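Local coordinates for protein stress response kinase A (Escherichia coli, PDB 1ZYL) that phosphorylates itself and other proteins on serine and threonine with ATP, and probably shields the cell from stress linked to reactive oxygen species, at residues L20-I25 with L96-F101; V88-Q93 with F103-S108; T164-G169 with W280-W285; P145-N150 with E267-M272. One frame throughout, in Å; residues are numbered along the deposited sequence.

Contact 1: L20-I25 with L96-F101; sequences LFEHGI and LNHQGF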
loop_
_atom_site.group_PDB
_atom_site.type_symbol
_atom_site.label_atom_id
_atom_site.label_comp_id
_atom_site.label_asym_id
_atom_site.label_seq_id
_atom_site.Cartn_x
_atom_site.Cartn_y
_atom_site.Cartn_z
ATOM N N LEU A 20 5.368 25.211 6.999
ATOM C CA LEU A 20 5.468 24.906 8.416
ATOM C C LEU A 20 5.451 26.165 9.266
ATOM O O LEU A 20 5.221 26.104 10.477
ATOM C CB LEU A 20 6.737 24.113 8.720
ATOM C CG LEU A 20 6.683 22.637 8.349
ATOM C CD1 LEU A 20 7.916 21.941 8.894
ATOM C CD2 LEU A 20 5.425 22.013 8.926
ATOM N N PHE A 21 5.706 27.306 8.636
ATOM C CA PHE A 21 5.703 28.557 9.367
ATOM C C PHE A 21 4.267 29.046 9.432
ATOM O O PHE A 21 3.732 29.264 10.512
ATOM C CB PHE A 21 6.568 29.598 8.667
ATOM C CG PHE A 21 6.846 30.807 9.507
ATOM C CD1 PHE A 21 7.816 30.766 10.504
ATOM C CD2 PHE A 21 6.118 31.979 9.324
ATOM C CE1 PHE A 21 8.060 31.876 11.309
ATOM C CE2 PHE A 21 6.353 33.094 10.124
ATOM C CZ PHE A 21 7.326 33.042 11.118
ATOM N N GLU A 22 3.653 29.199 8.263
ATOM C CA GLU A 22 2.268 29.652 8.146
ATOM C C GLU A 22 1.356 28.957 9.153
ATOM O O GLU A 22 0.270 29.448 9.456
ATOM C CB GLU A 22 1.750 29.382 6.733
ATOM C CG GLU A 22 2.420 30.193 5.646
ATOM C CD GLU A 22 1.827 31.578 5.510
ATOM O OE1 GLU A 22 2.346 32.375 4.698
ATOM O OE2 GLU A 22 0.837 31.864 6.213
ATOM N N HIS A 23 1.796 27.809 9.658
ATOM C CA HIS A 23 1.008 27.051 10.624
ATOM C C HIS A 23 1.714 26.970 11.974
ATOM O O HIS A 23 1.600 25.973 12.691
ATOM C CB HIS A 23 0.728 25.637 10.100
ATOM C CG HIS A 23 -0.112 25.604 8.860
ATOM N ND1 HIS A 23 0.387 25.914 7.613
ATOM C CD2 HIS A 23 -1.420 25.307 8.677
ATOM C CE1 HIS A 23 -0.578 25.810 6.717
ATOM N NE2 HIS A 23 -1.685 25.443 7.336
ATOM N N GLY A 24 2.446 28.029 12.306
ATOM C CA GLY A 24 3.155 28.098 13.572
ATOM C C GLY A 24 3.995 26.890 13.941
ATOM O O GLY A 24 4.553 26.831 15.038
ATOM N N ILE A 25 4.090 25.923 13.038
ATOM C CA ILE A 25 4.881 24.736 13.307
ATOM C C ILE A 25 6.360 25.109 13.337
ATOM O O ILE A 25 7.066 24.961 12.340
ATOM C CB ILE A 25 4.646 23.665 12.236
ATOM C CG1 ILE A 25 3.148 23.376 12.127
ATOM C CG2 ILE A 25 5.415 22.401 12.585
ATOM C CD1 ILE A 25 2.784 22.397 11.042
ATOM N N LEU A 96 -3.262 20.168 6.907
ATOM C CA LEU A 96 -2.817 21.498 6.519
ATOM C C LEU A 96 -2.658 21.553 4.999
ATOM O O LEU A 96 -2.617 20.520 4.326
ATOM C CB LEU A 96 -1.486 21.843 7.199
ATOM C CG LEU A 96 -1.350 21.601 8.707
ATOM C CD1 LEU A 96 -2.722 21.646 9.387
ATOM C CD2 LEU A 96 -0.706 20.252 8.934
ATOM N N ASN A 97 -2.573 22.766 4.464
ATOM C CA ASN A 97 -2.421 22.963 3.027
ATOM C C ASN A 97 -1.722 24.278 2.673
ATOM O O ASN A 97 -2.295 25.361 2.805
ATOM C CB ASN A 97 -3.788 22.920 2.346
ATOM C CG ASN A 97 -3.747 23.464 0.937
ATOM O OD1 ASN A 97 -3.132 22.875 0.051
ATOM N ND2 ASN A 97 -4.391 24.604 0.723
ATOM N N HIS A 98 -0.477 24.188 2.229
ATOM C CA HIS A 98 0.239 25.387 1.842
ATOM C C HIS A 98 0.410 25.396 0.338
ATOM O O HIS A 98 0.774 24.384 -0.262
ATOM C CB HIS A 98 1.605 25.455 2.514
ATOM C CG HIS A 98 2.352 26.714 2.210
ATOM N ND1 HIS A 98 1.723 27.931 2.070
ATOM C CD2 HIS A 98 3.676 26.956 2.065
ATOM C CE1 HIS A 98 2.627 28.869 1.857
ATOM N NE2 HIS A 98 3.820 28.305 1.852
ATOM N N GLN A 99 0.137 26.542 -0.273
ATOM C CA GLN A 99 0.253 26.666 -1.715
ATOM C C GLN A 99 -0.696 25.657 -2.370
ATOM O O GLN A 99 -1.875 25.573 -2.006
ATOM C CB GLN A 99 1.703 26.410 -2.136
ATOM C CG GLN A 99 2.316 27.513 -2.992
ATOM C CD GLN A 99 2.092 28.908 -2.425
ATOM O OE1 GLN A 99 0.991 29.456 -2.508
ATOM N NE2 GLN A 99 3.136 29.485 -1.843
ATOM N N GLY A 100 -0.186 24.890 -3.329
ATOM C CA GLY A 100 -1.026 23.913 -3.999
ATOM C C GLY A 100 -0.795 22.499 -3.508
ATOM O O GLY A 100 -1.067 21.533 -4.218
ATOM N N PHE A 101 -0.294 22.373 -2.284
ATOM C CA PHE A 101 -0.015 21.066 -1.712
ATOM C C PHE A 101 -0.671 20.900 -0.350
ATOM O O PHE A 101 -0.675 21.830 0.455
ATOM C CB PHE A 101 1.496 20.870 -1.545
ATOM C CG PHE A 101 2.265 20.872 -2.838
ATOM C CD1 PHE A 101 2.235 21.979 -3.687
ATOM C CD2 PHE A 101 3.040 19.771 -3.199
ATOM C CE1 PHE A 101 2.964 21.989 -4.876
ATOM C CE2 PHE A 101 3.775 19.768 -4.387
ATOM C CZ PHE A 101 3.735 20.881 -5.227
#
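His23 and Leu96 form the centre of a side-chain contact at the protein surface, where the end of helix 13-22 lies against the edge strand 96-98 of the five-stranded antiparallel sheet. The two side chains slide past each other in opposite directions, and CB of Leu96 sits over one face of the imidazole, 3.9 Å from the ring centroid of His23 and 26° off its normal, a CH-pi contact displaced toward the NE2-CD2 side. CG of Leu96 continues it, 3.7 Å from CD2 of His23. The ring's rotation is held by ND1, hydrogen-bonded to the carbonyl O of Ala19 one turn back in the helix, while Phe103 of the next strand meets it edge to face. With an alanine in place of His23, the Ala19 carbonyl would probably lose this donor and a gap would open beside Leu96. Next to this pair, Glu22 CG, set by chi1 -67° anti to its carbonyl carbon, lies over one face of the His98 ring, 4.0 Å from CE1 of His98. His98 also starts the type II' turn to Phe101, which connects strands 96-98 and 101-107 as a tight beta hairpin at one edge of the N-terminal kinase-lobe sheet.

Contact 2: V88-Q93 with F103-S108; sequences VAFNGQ and FAVFPS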
loop_
_atom_site.group_PDB
_atom_site.type_symbol
_atom_site.label_atom_id
_atom_site.label_comp_id
_atom_site.label_asym_id
_atom_site.label_seq_id
_atom_site.Cartn_x
_atom_site.Cartn_y
_atom_site.Cartn_z
ATOM N N VAL A 88 -0.733 14.997 13.664
ATOM C CA VAL A 88 -0.947 16.009 14.700
ATOM C C VAL A 88 -1.990 17.041 14.288
ATOM O O VAL A 88 -2.115 17.376 13.111
ATOM C CB VAL A 88 0.345 16.772 15.020
ATOM C CG1 VAL A 88 0.035 17.957 15.920
ATOM C CG2 VAL A 88 1.342 15.848 15.691
ATOM N N ALA A 89 -2.734 17.556 15.259
ATOM C CA ALA A 89 -3.754 18.555 14.962
ATOM C C ALA A 89 -3.195 19.959 15.149
ATOM O O ALA A 89 -2.361 20.203 16.024
ATOM C CB ALA A 89 -4.966 18.347 15.859
ATOM N N PHE A 90 -3.651 20.887 14.318
ATOM C CA PHE A 90 -3.174 22.255 14.420
ATOM C C PHE A 90 -4.276 23.296 14.495
ATOM O O PHE A 90 -4.662 23.891 13.486
ATOM C CB PHE A 90 -2.229 22.573 13.262
ATOM C CG PHE A 90 -0.892 21.915 13.390
ATOM C CD1 PHE A 90 0.025 22.362 14.334
ATOM C CD2 PHE A 90 -0.559 20.814 12.598
ATOM C CE1 PHE A 90 1.257 21.722 14.490
ATOM C CE2 PHE A 90 0.672 20.165 12.746
ATOM C CZ PHE A 90 1.581 20.620 13.695
ATOM N N ASN A 91 -4.778 23.497 15.711
ATOM C CA ASN A 91 -5.805 24.489 15.986
ATOM C C ASN A 91 -7.011 24.367 15.063
ATOM O O ASN A 91 -7.509 25.367 14.537
ATOM C CB ASN A 91 -5.188 25.887 15.869
ATOM C CG ASN A 91 -3.903 26.028 16.681
ATOM O OD1 ASN A 91 -3.155 26.991 16.514
ATOM N ND2 ASN A 91 -3.648 25.071 17.568
ATOM N N GLY A 92 -7.479 23.138 14.877
ATOM C CA GLY A 92 -8.627 22.916 14.021
ATOM C C GLY A 92 -8.651 21.525 13.421
ATOM O O GLY A 92 -9.430 20.670 13.847
ATOM N N GLN A 93 -7.799 21.293 12.430
ATOM C CA GLN A 93 -7.744 19.994 11.779
ATOM C C GLN A 93 -6.320 19.470 11.726
ATOM O O GLN A 93 -5.417 20.010 12.370
ATOM C CB GLN A 93 -8.296 20.078 10.357
ATOM C CG GLN A 93 -7.369 20.789 9.398
ATOM C CD GLN A 93 -7.147 22.233 9.780
ATOM O OE1 GLN A 93 -6.147 22.843 9.396
ATOM N NE2 GLN A 93 -8.089 22.797 10.532
ATOM N N PHE A 103 -0.855 18.661 3.278
ATOM C CA PHE A 103 0.172 18.010 4.074
ATOM C C PHE A 103 -0.262 17.808 5.509
ATOM O O PHE A 103 -1.207 18.443 5.975
ATOM C CB PHE A 103 1.478 18.803 4.045
ATOM C CG PHE A 103 1.386 20.174 4.662
ATOM C CD1 PHE A 103 0.612 21.170 4.081
ATOM C CD2 PHE A 103 2.129 20.490 5.792
ATOM C CE1 PHE A 103 0.587 22.462 4.616
ATOM C CE2 PHE A 103 2.108 21.782 6.333
ATOM C CZ PHE A 103 1.339 22.764 5.744
ATOM N N ALA A 104 0.433 16.908 6.198
ATOM C CA ALA A 104 0.151 16.598 7.589
ATOM C C ALA A 104 1.478 16.366 8.296
ATOM O O ALA A 104 2.504 16.167 7.652
ATOM C CB ALA A 104 -0.722 15.358 7.680
ATOM N N VAL A 105 1.458 16.394 9.622
ATOM C CA VAL A 105 2.670 16.195 10.404
ATOM C C VAL A 105 2.483 14.997 11.321
ATOM O O VAL A 105 1.486 14.908 12.030
ATOM C CB VAL A 105 2.994 17.450 11.256
ATOM C CG1 VAL A 105 4.343 17.294 11.910
ATOM C CG2 VAL A 105 2.977 18.698 10.378
ATOM N N PHE A 106 3.432 14.069 11.306
ATOM C CA PHE A 106 3.315 12.891 12.152
ATOM C C PHE A 106 4.477 12.749 13.118
ATOM O O PHE A 106 5.621 13.062 12.783
ATOM C CB PHE A 106 3.240 11.608 11.317
ATOM C CG PHE A 106 2.118 11.580 10.328
ATOM C CD1 PHE A 106 2.187 12.320 9.157
ATOM C CD2 PHE A 106 0.992 10.800 10.564
ATOM C CE1 PHE A 106 1.151 12.280 8.233
ATOM C CE2 PHE A 106 -0.051 10.754 9.646
ATOM C CZ PHE A 106 0.027 11.496 8.477
ATOM N N PRO A 107 4.194 12.261 14.336
ATOM C CA PRO A 107 5.198 12.054 15.382
ATOM C C PRO A 107 6.211 11.017 14.924
ATOM O O PRO A 107 5.891 9.833 14.862
ATOM C CB PRO A 107 4.371 11.540 16.556
ATOM C CG PRO A 107 3.020 12.140 16.323
ATOM C CD PRO A 107 2.840 11.977 14.846
ATOM N N SER A 108 7.424 11.448 14.596
ATOM C CA SER A 108 8.442 10.498 14.159
ATOM C C SER A 108 8.444 9.335 15.142
ATOM O O SER A 108 8.767 9.494 16.322
ATOM C CB SER A 108 9.820 11.154 14.113
ATOM O OG SER A 108 10.799 10.227 13.680
#
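Val88 meets Val105 through its backbone first: N of Val88 donates to O of Val105 at 2.8 Å. From there the Val88 side chain heads for the strand. Its CB lies 3.7 Å from O of Val105, packed beside the same carbonyl that its own amide grips. CG2, beside the backbone N, continues past this oxygen to CG of Pro107 at 4.1 Å, the ring marking the end of the contact. CG1, anti to the backbone N (chi1 171°), turns the other way and settles over one face of the Phe90 ring two residues on. The loop 88-93, which leads from helix 64-79 toward edge strand 96-98, thus lies against strand 101-107 of the antiparallel sheet of the N-terminal lobe, a kinase-like fold as expected for the phosphotransferase family. Phe90 completes the apolar patch. CE2 of Phe90 approaches CG2 of Val105 to 3.6 Å, while CB of Val105 lies in the ring plane at its edge; the two side chains cross at about a right angle. Ile25 touches both Phe90 and Val105, and Phe52 of the neighbouring strand touches both Val88 and Val105.

Contact 3: T164-G169 with W280-W285; sequences TLIPSG and WLMRRW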
loop_
_atom_site.group_PDB
_atom_site.type_symbol
_atom_site.label_atom_id
_atom_site.label_comp_id
_atom_site.label_asym_id
_atom_site.label_seq_id
_atom_site.Cartn_x
_atom_site.Cartn_y
_atom_site.Cartn_z
ATOM N N THR A 164 3.042 3.970 -24.855
ATOM C CA THR A 164 4.198 4.657 -25.439
ATOM C C THR A 164 5.483 4.121 -24.821
ATOM O O THR A 164 6.482 3.938 -25.509
ATOM C CB THR A 164 4.199 6.190 -25.168
ATOM O OG1 THR A 164 3.225 6.843 -25.989
ATOM C CG2 THR A 164 5.572 6.773 -25.453
ATOM N N LEU A 165 5.439 3.878 -23.515
ATOM C CA LEU A 165 6.595 3.400 -22.770
ATOM C C LEU A 165 6.858 1.902 -22.917
ATOM O O LEU A 165 7.868 1.388 -22.438
ATOM C CB LEU A 165 6.417 3.760 -21.300
ATOM C CG LEU A 165 7.687 4.091 -20.530
ATOM C CD1 LEU A 165 8.475 5.138 -21.290
ATOM C CD2 LEU A 165 7.322 4.599 -19.157
ATOM N N ILE A 166 5.942 1.203 -23.575
ATOM C CA ILE A 166 6.073 -0.227 -23.804
ATOM C C ILE A 166 6.648 -0.412 -25.204
ATOM O O ILE A 166 6.067 0.054 -26.174
ATOM C CB ILE A 166 4.685 -0.926 -23.750
ATOM C CG1 ILE A 166 4.090 -0.834 -22.335
ATOM C CG2 ILE A 166 4.809 -2.374 -24.195
ATOM C CD1 ILE A 166 2.620 -1.258 -22.237
ATOM N N PRO A 167 7.814 -1.064 -25.327
ATOM C CA PRO A 167 8.422 -1.287 -26.645
ATOM C C PRO A 167 7.408 -1.771 -27.686
ATOM O O PRO A 167 6.707 -2.765 -27.476
ATOM C CB PRO A 167 9.486 -2.338 -26.350
ATOM C CG PRO A 167 9.998 -1.902 -25.022
ATOM C CD PRO A 167 8.719 -1.510 -24.254
ATOM N N SER A 168 7.329 -1.065 -28.807
ATOM C CA SER A 168 6.393 -1.424 -29.869
ATOM C C SER A 168 6.623 -2.846 -30.380
ATOM O O SER A 168 7.765 -3.307 -30.448
ATOM C CB SER A 168 6.533 -0.444 -31.031
ATOM O OG SER A 168 7.865 -0.452 -31.535
ATOM N N GLY A 169 5.544 -3.528 -30.766
ATOM C CA GLY A 169 5.690 -4.888 -31.263
ATOM C C GLY A 169 6.439 -5.712 -30.232
ATOM O O GLY A 169 7.608 -6.066 -30.386
ATOM N N TRP A 280 0.989 2.302 -11.933
ATOM C CA TRP A 280 1.428 3.183 -10.864
ATOM C C TRP A 280 2.750 3.826 -11.252
ATOM O O TRP A 280 2.878 5.039 -11.201
ATOM C CB TRP A 280 1.585 2.382 -9.571
ATOM C CG TRP A 280 1.998 3.184 -8.401
ATOM C CD1 TRP A 280 1.202 3.954 -7.613
ATOM C CD2 TRP A 280 3.316 3.279 -7.860
ATOM N NE1 TRP A 280 1.940 4.523 -6.600
ATOM C CE2 TRP A 280 3.243 4.125 -6.730
ATOM C CE3 TRP A 280 4.552 2.731 -8.215
ATOM C CZ2 TRP A 280 4.369 4.435 -5.947
ATOM C CZ3 TRP A 280 5.673 3.039 -7.436
ATOM C CH2 TRP A 280 5.570 3.882 -6.315
ATOM N N LEU A 281 3.728 3.009 -11.633
ATOM C CA LEU A 281 5.039 3.515 -12.048
ATOM C C LEU A 281 4.883 4.390 -13.271
ATOM O O LEU A 281 5.349 5.519 -13.298
ATOM C CB LEU A 281 5.982 2.374 -12.398
ATOM C CG LEU A 281 6.578 1.570 -11.250
ATOM C CD1 LEU A 281 7.165 0.295 -11.807
ATOM C CD2 LEU A 281 7.631 2.392 -10.529
ATOM N N MET A 282 4.224 3.856 -14.288
ATOM C CA MET A 282 4.002 4.597 -15.516
ATOM C C MET A 282 3.404 5.980 -15.248
ATOM O O MET A 282 3.957 6.980 -15.683
ATOM C CB MET A 282 3.088 3.794 -16.452
ATOM C CG MET A 282 3.649 2.421 -16.834
ATOM S SD MET A 282 2.654 1.458 -18.004
ATOM C CE MET A 282 3.292 2.077 -19.506
ATOM N N ARG A 283 2.296 6.044 -14.515
ATOM C CA ARG A 283 1.642 7.326 -14.245
ATOM C C ARG A 283 2.513 8.380 -13.585
ATOM O O ARG A 283 2.304 9.572 -13.789
ATOM C CB ARG A 283 0.387 7.126 -13.396
ATOM C CG ARG A 283 -0.804 6.566 -14.153
ATOM C CD ARG A 283 -1.847 6.021 -13.191
ATOM N NE ARG A 283 -2.867 5.246 -13.891
ATOM C CZ ARG A 283 -3.681 4.368 -13.310
ATOM N NH1 ARG A 283 -4.576 3.717 -14.037
ATOM N NH2 ARG A 283 -3.594 4.136 -12.007
ATOM N N ARG A 284 3.493 7.941 -12.812
ATOM C CA ARG A 284 4.385 8.847 -12.102
ATOM C C ARG A 284 5.723 9.033 -12.816
ATOM O O ARG A 284 6.678 9.529 -12.234
ATOM C CB ARG A 284 4.633 8.294 -10.698
ATOM C CG ARG A 284 3.373 8.153 -9.882
ATOM C CD ARG A 284 3.546 7.247 -8.666
ATOM N NE ARG A 284 2.486 7.484 -7.687
ATOM C CZ ARG A 284 1.182 7.319 -7.918
ATOM N NH1 ARG A 284 0.308 7.580 -6.952
ATOM N NH2 ARG A 284 0.745 6.879 -9.097
ATOM N N TRP A 285 5.788 8.651 -14.081
ATOM C CA TRP A 285 7.034 8.745 -14.836
ATOM C C TRP A 285 7.621 10.146 -15.005
ATOM O O TRP A 285 8.829 10.285 -15.143
ATOM C CB TRP A 285 6.856 8.100 -16.215
ATOM C CG TRP A 285 8.133 7.686 -16.856
ATOM C CD1 TRP A 285 8.616 8.097 -18.063
ATOM C CD2 TRP A 285 9.085 6.757 -16.339
ATOM N NE1 TRP A 285 9.812 7.478 -18.334
ATOM C CE2 TRP A 285 10.124 6.651 -17.289
ATOM C CE3 TRP A 285 9.162 6.001 -15.165
ATOM C CZ2 TRP A 285 11.226 5.818 -17.099
ATOM C CZ3 TRP A 285 10.257 5.174 -14.977
ATOM C CH2 TRP A 285 11.274 5.089 -15.937
#
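The C-terminal end of helix 266-283, with the residues just past it, packs on the loop between helices 149-161 and 171-188 in the largely helical part of the chain, and Leu165 of that loop carries the contact. Its CD2 methyl stands over one face of the Trp285 indole, 3.7 Å from the centroid of the five-membered ring and only 2° off the normal, a CH-pi contact of nearly ideal direction. All five atoms of that ring are about equally far from the methyl. CD1 of Leu165 stays on the same side of the indole but beyond its NE1 corner, 4.0 Å from NE1 of Trp285. The indole is brought over the leucine by a chi1 of -159°, which sets CG roughly opposite the backbone N, and the two side chains cross at about a right angle. This is a helix-to-loop junction: the end of one long helix is seated on the connection between two others, and Phe290 and Pro291 of helix 289-293 also touch Trp285. Losing the indole to an alanine would probably strip the CD2 methyl of Leu165 of the ring it rests on and open a gap beside Phe290 and Pro291. One turn back in the helix, Met282 points the same way. Its chain is bent at chi3 (87°), and its CE ends between the two loop residues, 4.0 Å from CB of Leu165 and 4.1 Å from CG1 of Ile166. Ile166 crosses Met282 at about a right angle, and Trp303 of helix 300-316 touches both.

Contact 4: P145-N150 with E267-M272; sequences PTIGLN and EPLRAM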
loop_
_atom_site.group_PDB
_atom_site.type_symbol
_atom_site.label_atom_id
_atom_site.label_comp_id
_atom_site.label_asym_id
_atom_site.label_seq_id
_atom_site.Cartn_x
_atom_site.Cartn_y
_atom_site.Cartn_z
ATOM N N PRO A 145 -10.855 4.673 -2.309
ATOM C CA PRO A 145 -11.235 3.529 -3.140
ATOM C C PRO A 145 -11.577 2.294 -2.330
ATOM O O PRO A 145 -11.149 2.133 -1.183
ATOM C CB PRO A 145 -9.990 3.282 -3.995
ATOM C CG PRO A 145 -9.341 4.600 -4.059
ATOM C CD PRO A 145 -9.506 5.148 -2.656
ATOM N N THR A 146 -12.366 1.418 -2.923
ATOM C CA THR A 146 -12.684 0.172 -2.260
ATOM C C THR A 146 -12.200 -0.872 -3.266
ATOM O O THR A 146 -12.799 -1.042 -4.328
ATOM C CB THR A 146 -14.190 0.061 -1.955
ATOM O OG1 THR A 146 -14.615 -1.294 -2.105
ATOM C CG2 THR A 146 -14.980 0.960 -2.862
ATOM N N ILE A 147 -11.076 -1.515 -2.933
ATOM C CA ILE A 147 -10.429 -2.514 -3.774
ATOM C C ILE A 147 -11.408 -3.271 -4.664
ATOM O O ILE A 147 -12.443 -3.770 -4.212
ATOM C CB ILE A 147 -9.599 -3.509 -2.904
ATOM C CG1 ILE A 147 -8.365 -2.798 -2.348
ATOM C CG2 ILE A 147 -9.158 -4.726 -3.718
ATOM C CD1 ILE A 147 -7.437 -3.704 -1.552
ATOM N N GLY A 148 -11.072 -3.337 -5.943
ATOM C CA GLY A 148 -11.915 -4.013 -6.897
ATOM C C GLY A 148 -11.196 -4.022 -8.225
ATOM O O GLY A 148 -10.140 -3.403 -8.371
ATOM N N LEU A 149 -11.775 -4.708 -9.203
ATOM C CA LEU A 149 -11.180 -4.839 -10.529
ATOM C C LEU A 149 -11.021 -3.550 -11.343
ATOM O O LEU A 149 -10.094 -3.436 -12.146
ATOM C CB LEU A 149 -11.987 -5.854 -11.339
ATOM C CG LEU A 149 -12.275 -7.173 -10.631
ATOM C CD1 LEU A 149 -12.814 -8.159 -11.647
ATOM C CD2 LEU A 149 -11.006 -7.712 -9.972
ATOM N N ASN A 150 -11.913 -2.584 -11.141
ATOM C CA ASN A 150 -11.843 -1.336 -11.894
ATOM C C ASN A 150 -10.505 -0.631 -11.788
ATOM O O ASN A 150 -9.815 -0.440 -12.784
ATOM C CB ASN A 150 -12.938 -0.370 -11.450
ATOM C CG ASN A 150 -12.760 1.018 -12.042
ATOM O OD1 ASN A 150 -12.732 2.016 -11.317
ATOM N ND2 ASN A 150 -12.638 1.087 -13.361
ATOM N N GLU A 267 -4.274 -15.154 -4.751
ATOM C CA GLU A 267 -3.670 -15.108 -6.072
ATOM C C GLU A 267 -4.324 -14.010 -6.895
ATOM O O GLU A 267 -3.676 -13.377 -7.724
ATOM C CB GLU A 267 -3.750 -16.473 -6.752
ATOM C CG GLU A 267 -2.938 -17.523 -5.998
ATOM C CD GLU A 267 -1.513 -17.048 -5.670
ATOM O OE1 GLU A 267 -0.989 -17.430 -4.592
ATOM O OE2 GLU A 267 -0.915 -16.302 -6.486
ATOM N N PRO A 268 -5.628 -13.781 -6.701
ATOM C CA PRO A 268 -6.189 -12.694 -7.502
ATOM C C PRO A 268 -5.662 -11.344 -7.006
ATOM O O PRO A 268 -5.436 -10.433 -7.795
ATOM C CB PRO A 268 -7.686 -12.861 -7.297
ATOM C CG PRO A 268 -7.816 -14.340 -7.277
ATOM C CD PRO A 268 -6.682 -14.744 -6.343
ATOM N N LEU A 269 -5.450 -11.211 -5.699
ATOM C CA LEU A 269 -4.937 -9.949 -5.150
ATOM C C LEU A 269 -3.519 -9.691 -5.626
ATOM O O LEU A 269 -3.174 -8.566 -5.992
ATOM C CB LEU A 269 -4.956 -9.962 -3.617
ATOM C CG LEU A 269 -6.338 -9.912 -2.977
ATOM C CD1 LEU A 269 -6.204 -10.040 -1.485
ATOM C CD2 LEU A 269 -7.028 -8.624 -3.348
ATOM N N ARG A 270 -2.698 -10.736 -5.613
ATOM C CA ARG A 270 -1.317 -10.622 -6.053
ATOM C C ARG A 270 -1.301 -10.237 -7.542
ATOM O O ARG A 270 -0.528 -9.366 -7.966
ATOM C CB ARG A 270 -0.590 -11.947 -5.811
ATOM C CG ARG A 270 0.811 -12.014 -6.411
ATOM C CD ARG A 270 1.409 -13.390 -6.220
ATOM N NE ARG A 270 1.889 -13.621 -4.858
ATOM C CZ ARG A 270 1.534 -14.663 -4.111
ATOM N NH1 ARG A 270 2.024 -14.811 -2.889
ATOM N NH2 ARG A 270 0.671 -15.554 -4.580
ATOM N N ALA A 271 -2.163 -10.878 -8.327
ATOM C CA ALA A 271 -2.257 -10.570 -9.745
ATOM C C ALA A 271 -2.652 -9.111 -9.846
ATOM O O ALA A 271 -2.129 -8.363 -10.672
ATOM C CB ALA A 271 -3.318 -11.426 -10.405
ATOM N N MET A 272 -3.581 -8.709 -8.985
ATOM C CA MET A 272 -4.074 -7.342 -8.971
ATOM C C MET A 272 -2.992 -6.324 -8.650
ATOM O O MET A 272 -2.893 -5.291 -9.316
ATOM C CB MET A 272 -5.230 -7.222 -7.978
ATOM C CG MET A 272 -6.553 -7.781 -8.504
ATOM S SD MET A 272 -7.878 -7.856 -7.283
ATOM C CE MET A 272 -8.433 -9.272 -7.730
#
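Leu149 and Met272 meet methyl to methyl, their side chains inclined to one another rather than running side by side. CD2 of Leu149 touches CE of Met272 at 3.8 Å and has SD of Met272 at 4.1 Å, so one branch of the leucine rests against the whole end of the thioether. Met272 reaches it by a chain that runs out extended through chi2 (172°) and turns only at the last torsion, chi3 -139°, which swings CE round to the leucine. Leu149 does not face the helix directly; its CB leaves at an angle to the contact, and the outer part of the side chain brings CD2 back. A second, looser pair lies one turn earlier on the same helix: CG2 of Ile147 stands 4.5 Å from CD2 of Leu269, with Gln228 touching both side chains. Between Ile147 and Leu149, Gly148 takes the N-cap position of helix 149-161, so the chain enters that helix just where it passes helix 266-283. Trp189 touches both Leu149 and Met272, and Tyr152 both Ile147 and Met272. The contact is wholly apolar and largely buried. Ile147 lies about 9 Å, side chain to side chain, from Asp201, the probable proton acceptor, so this is core packing between a helix start and a neighbouring helix close to the presumed catalytic site of a kinase-like phosphotransferase fold.

From the N terminus, helix 13-22 is the first element used: contact 1 closes a long loop by joining its end to strand 96-98. Contact 2 opens inside that span at 88-93 and closes just beyond it at 103-108, so the two cross; they also touch, through neighbouring strands of one sheet, and together bind helix end and loop to the N-terminal sheet. Both close before the other pair opens. Contact 4 then starts at 145-150 and contact 3 at 164-169; their partners, 267-272 and 280-285, follow in the same order on helix 266-283, so these cross as well. Centred 21 Å apart without touching, they fasten helix 266-283 to the start of helix 149-161 and to the loop that follows it.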